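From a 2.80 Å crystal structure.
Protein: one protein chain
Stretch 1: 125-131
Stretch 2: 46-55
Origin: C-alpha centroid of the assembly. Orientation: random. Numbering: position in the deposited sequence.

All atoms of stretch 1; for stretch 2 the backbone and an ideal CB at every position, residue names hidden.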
# COMPACT_ATOMS: atom_id res chain seq x y z
N TYR A 125 0.80 -14.02 -20.88
CA TYR A 125 1.24 -13.14 -19.80
C TYR A 125 1.98 -11.95 -20.38
O TYR A 125 3.10 -12.10 -20.87
CB TYR A 125 2.14 -13.89 -18.81
CG TYR A 125 1.40 -14.89 -17.96
CD1 TYR A 125 0.99 -16.12 -18.49
CD2 TYR A 125 1.10 -14.62 -16.63
CE1 TYR A 125 0.30 -17.04 -17.71
CE2 TYR A 125 0.42 -15.54 -15.85
CZ TYR A 125 0.02 -16.74 -16.39
OH TYR A 125 -0.66 -17.65 -15.61
N LEU A 126 1.34 -10.78 -20.36
CA LEU A 126 1.98 -9.52 -20.75
C LEU A 126 2.68 -8.98 -19.51
O LEU A 126 2.02 -8.51 -18.58
CB LEU A 126 0.95 -8.52 -21.28
CG LEU A 126 1.48 -7.17 -21.80
CD1 LEU A 126 2.34 -7.36 -23.03
CD2 LEU A 126 0.32 -6.23 -22.08
N ILE A 127 4.01 -9.04 -19.51
CA ILE A 127 4.81 -8.72 -18.32
C ILE A 127 5.59 -7.42 -18.49
O ILE A 127 6.45 -7.32 -19.36
CB ILE A 127 5.79 -9.87 -17.98
CG1 ILE A 127 5.06 -11.22 -17.95
CG2 ILE A 127 6.45 -9.61 -16.63
CD1 ILE A 127 5.98 -12.42 -17.81
N PHE A 128 5.30 -6.43 -17.64
CA PHE A 128 6.01 -5.15 -17.63
C PHE A 128 7.15 -5.16 -16.60
O PHE A 128 6.90 -5.23 -15.40
CB PHE A 128 5.06 -4.00 -17.26
CG PHE A 128 3.99 -3.74 -18.28
CD1 PHE A 128 2.84 -4.53 -18.32
CD2 PHE A 128 4.10 -2.69 -19.18
CE1 PHE A 128 1.84 -4.29 -19.25
CE2 PHE A 128 3.10 -2.44 -20.11
CZ PHE A 128 1.97 -3.24 -20.14
N GLY A 129 8.39 -5.10 -17.08
CA GLY A 129 9.55 -4.87 -16.21
C GLY A 129 9.77 -3.37 -16.04
O GLY A 129 10.43 -2.75 -16.87
N TYR A 130 9.22 -2.80 -14.97
CA TYR A 130 9.24 -1.34 -14.76
C TYR A 130 10.39 -0.87 -13.88
O TYR A 130 11.08 -1.68 -13.24
CB TYR A 130 7.90 -0.85 -14.20
CG TYR A 130 7.60 -1.22 -12.76
CD1 TYR A 130 8.07 -0.44 -11.70
CD2 TYR A 130 6.83 -2.34 -12.44
CE1 TYR A 130 7.79 -0.76 -10.38
CE2 TYR A 130 6.55 -2.67 -11.13
CZ TYR A 130 7.03 -1.88 -10.10
OH TYR A 130 6.75 -2.20 -8.79
N ASP A 131 10.59 0.45 -13.85
CA ASP A 131 11.61 1.11 -13.02
C ASP A 131 11.14 2.51 -12.65
O ASP A 131 10.59 3.22 -13.49
CB ASP A 131 12.94 1.19 -13.79
CG ASP A 131 14.08 1.72 -12.93
OD1 ASP A 131 14.12 2.94 -12.66
OD2 ASP A 131 14.97 0.92 -12.55
N UNK A 46 3.06 1.12 -8.18
CA UNK A 46 3.27 1.06 -9.64
C UNK A 46 2.80 -0.28 -10.21
O UNK A 46 2.03 -0.30 -11.17
CB UNK A 46 4.75 1.28 -9.98
N UNK A 47 3.23 -1.39 -9.61
CA UNK A 47 2.86 -2.74 -10.06
C UNK A 47 1.37 -3.02 -10.13
O UNK A 47 0.90 -3.67 -11.07
CB UNK A 47 3.50 -3.77 -9.13
N UNK A 48 0.62 -2.53 -9.14
CA UNK A 48 -0.84 -2.70 -9.09
C UNK A 48 -1.59 -1.85 -10.12
O UNK A 48 -2.71 -2.20 -10.51
CB UNK A 48 -1.35 -2.35 -7.69
N UNK A 49 -0.97 -0.74 -10.54
CA UNK A 49 -1.61 0.24 -11.41
C UNK A 49 -1.30 0.07 -12.90
O UNK A 49 -2.03 0.60 -13.73
CB UNK A 49 -1.19 1.64 -10.97
N UNK A 50 -0.24 -0.67 -13.25
CA UNK A 50 0.07 -0.95 -14.67
C UNK A 50 -1.09 -1.73 -15.30
O UNK A 50 -1.49 -1.46 -16.43
CB UNK A 50 1.38 -1.74 -14.80
N UNK A 51 -1.61 -2.71 -14.56
CA UNK A 51 -2.77 -3.49 -15.00
C UNK A 51 -3.98 -2.58 -15.30
O UNK A 51 -4.65 -2.75 -16.32
CB UNK A 51 -3.14 -4.52 -13.93
N UNK A 52 -4.22 -1.61 -14.42
CA UNK A 52 -5.32 -0.65 -14.59
C UNK A 52 -5.08 0.24 -15.82
O UNK A 52 -6.02 0.58 -16.54
CB UNK A 52 -5.47 0.21 -13.34
N UNK A 53 -3.82 0.62 -16.02
CA UNK A 53 -3.41 1.46 -17.14
C UNK A 53 -3.61 0.80 -18.49
O UNK A 53 -4.05 1.45 -19.44
CB UNK A 53 -1.94 1.85 -16.98
N UNK A 54 -3.25 -0.48 -18.60
CA UNK A 54 -3.50 -1.25 -19.82
C UNK A 54 -5.00 -1.29 -20.09
O UNK A 54 -5.42 -1.16 -21.24
CB UNK A 54 -2.93 -2.67 -19.70
N UNK A 55 -5.80 -1.46 -19.04
CA UNK A 55 -7.25 -1.31 -19.11
C UNK A 55 -7.67 -0.01 -19.77
O UNK A 55 -8.48 -0.02 -20.70
CB UNK A 55 -7.85 -1.39 -17.71

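Stretch 2 is a helix throughout, crossing the strand 125-131 at 128° between their N-to-C directions, with the axes 10.1 Å apart at closest approach. The strand alternates: L126, F128 and Y130 direct their CA-to-CB bonds toward the helix, while Y125 and I127 lie out of its reach. What it offers is therefore a row of one leucine and two aromatic rings, apolar except for the hydroxyl of Y130.

At position 46 the CA-to-CB bond points toward the strand, and the ideal CB already lies 3.7 Å from CE1 of Y130. A short or beta-branched apolar side chain suits such a close approach to a ring, so alanine, valine, or isoleucine with a suitable rotamer would be reasonable. The deposited residue is V46, with chi1 in t. Its CG1 sits over one face of the Y130 ring, 3.6 Å from the ring centroid and 15° off the normal, a CH-pi contact.

Position 47 has CA-to-CB sideways and ordinary helical angles. Its ideal CB would lie 3.6 Å from OH of Y130 and has room there, so alanine or serine could be accommodated as well as glycine. The residue is G47, which leaves the tyrosine tip facing backbone; OH of Y130 comes to 3.7 Å from N of G47, a contact without a hydrogen bond.

Positions 48 and 49 are out of reach of the strand, which therefore places little restriction on either. They are N48 and I49.

Position 50 returns to the strand, its CA 7.9 Å from CA of F128. The ideal CB is 4.7 Å from CD1 of F128, leaving space for an aliphatic chain to reach the ring: isoleucine, valine, leucine or methionine are all plausible. I50 is found, with both chi angles in m. Its CG2 lies over one face of the F128 ring, 3.5 Å from the centroid and 14° off the normal.

Position 51 points away and 52 is out of reach, so polar residues meet no obstacle from the strand at either; they are Q51 and E52.

At position 53 CA-to-CB again points toward the strand, but no strand atom lies within 5.5 Å of the ideal CB. Only a long side chain, such as methionine, phenylalanine or tryptophan, could make the contact. W53 does so with chi1 in t, bringing CZ3 to 4.3 Å from CE2 of F128, while its NE1 is hydrogen-bonded elsewhere in the structure.

Position 54 points toward the gap between two apolar residues, its ideal CB 5.0 Å from CZ of F128 and 5.4 Å from CD2 of L126. Leucine or methionine would suit. L54 touches both: its CD2 packs 3.6 Å from CD2 of L126, and its CD1 approaches the edge of the F128 ring, 4.2 Å from CZ.

Position 55 is out of reach of the strand, but an ideal CB would lie 2.9 Å from O of residue 52, a clash that favours glycine. The residue is G55.

Stretch 2 (46-55) VGNIIQEWLG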
# COMPACT_ATOMS: atom_id res chain seq x y z
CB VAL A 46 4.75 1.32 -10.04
CG1 VAL A 46 4.95 1.15 -11.55
CG2 VAL A 46 5.18 2.71 -9.61
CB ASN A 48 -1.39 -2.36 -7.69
CG ASN A 48 -0.85 -3.27 -6.61
OD1 ASN A 48 -0.60 -4.46 -6.83
ND2 ASN A 48 -0.67 -2.72 -5.41
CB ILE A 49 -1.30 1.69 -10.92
CG1 ILE A 49 -2.53 2.58 -11.05
CG2 ILE A 49 -0.10 2.32 -11.62
CD1 ILE A 49 -3.60 2.31 -10.01
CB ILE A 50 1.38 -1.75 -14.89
CG1 ILE A 50 2.61 -1.06 -14.28
CG2 ILE A 50 1.63 -1.99 -16.38
CD1 ILE A 50 3.00 0.28 -14.88
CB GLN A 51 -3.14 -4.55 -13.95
CG GLN A 51 -4.23 -5.52 -14.39
CD GLN A 51 -4.47 -6.64 -13.39
OE1 GLN A 51 -3.53 -7.20 -12.81
NE2 GLN A 51 -5.74 -6.98 -13.18
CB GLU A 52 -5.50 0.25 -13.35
CG GLU A 52 -5.64 -0.46 -12.01
CD GLU A 52 -6.83 -1.39 -11.95
OE1 GLU A 52 -7.97 -0.89 -11.86
OE2 GLU A 52 -6.62 -2.63 -12.00
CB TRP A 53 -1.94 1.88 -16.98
CG TRP A 53 -1.39 2.65 -18.14
CD1 TRP A 53 -1.43 4.00 -18.32
CD2 TRP A 53 -0.73 2.11 -19.29
NE1 TRP A 53 -0.83 4.34 -19.51
CE2 TRP A 53 -0.39 3.20 -20.12
CE3 TRP A 53 -0.40 0.81 -19.70
CZ2 TRP A 53 0.28 3.03 -21.34
CZ3 TRP A 53 0.27 0.65 -20.92
CH2 TRP A 53 0.60 1.75 -21.72
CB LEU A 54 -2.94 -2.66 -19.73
CG LEU A 54 -2.89 -3.41 -21.06
CD1 LEU A 54 -1.77 -2.88 -21.94
CD2 LEU A 54 -2.73 -4.90 -20.84
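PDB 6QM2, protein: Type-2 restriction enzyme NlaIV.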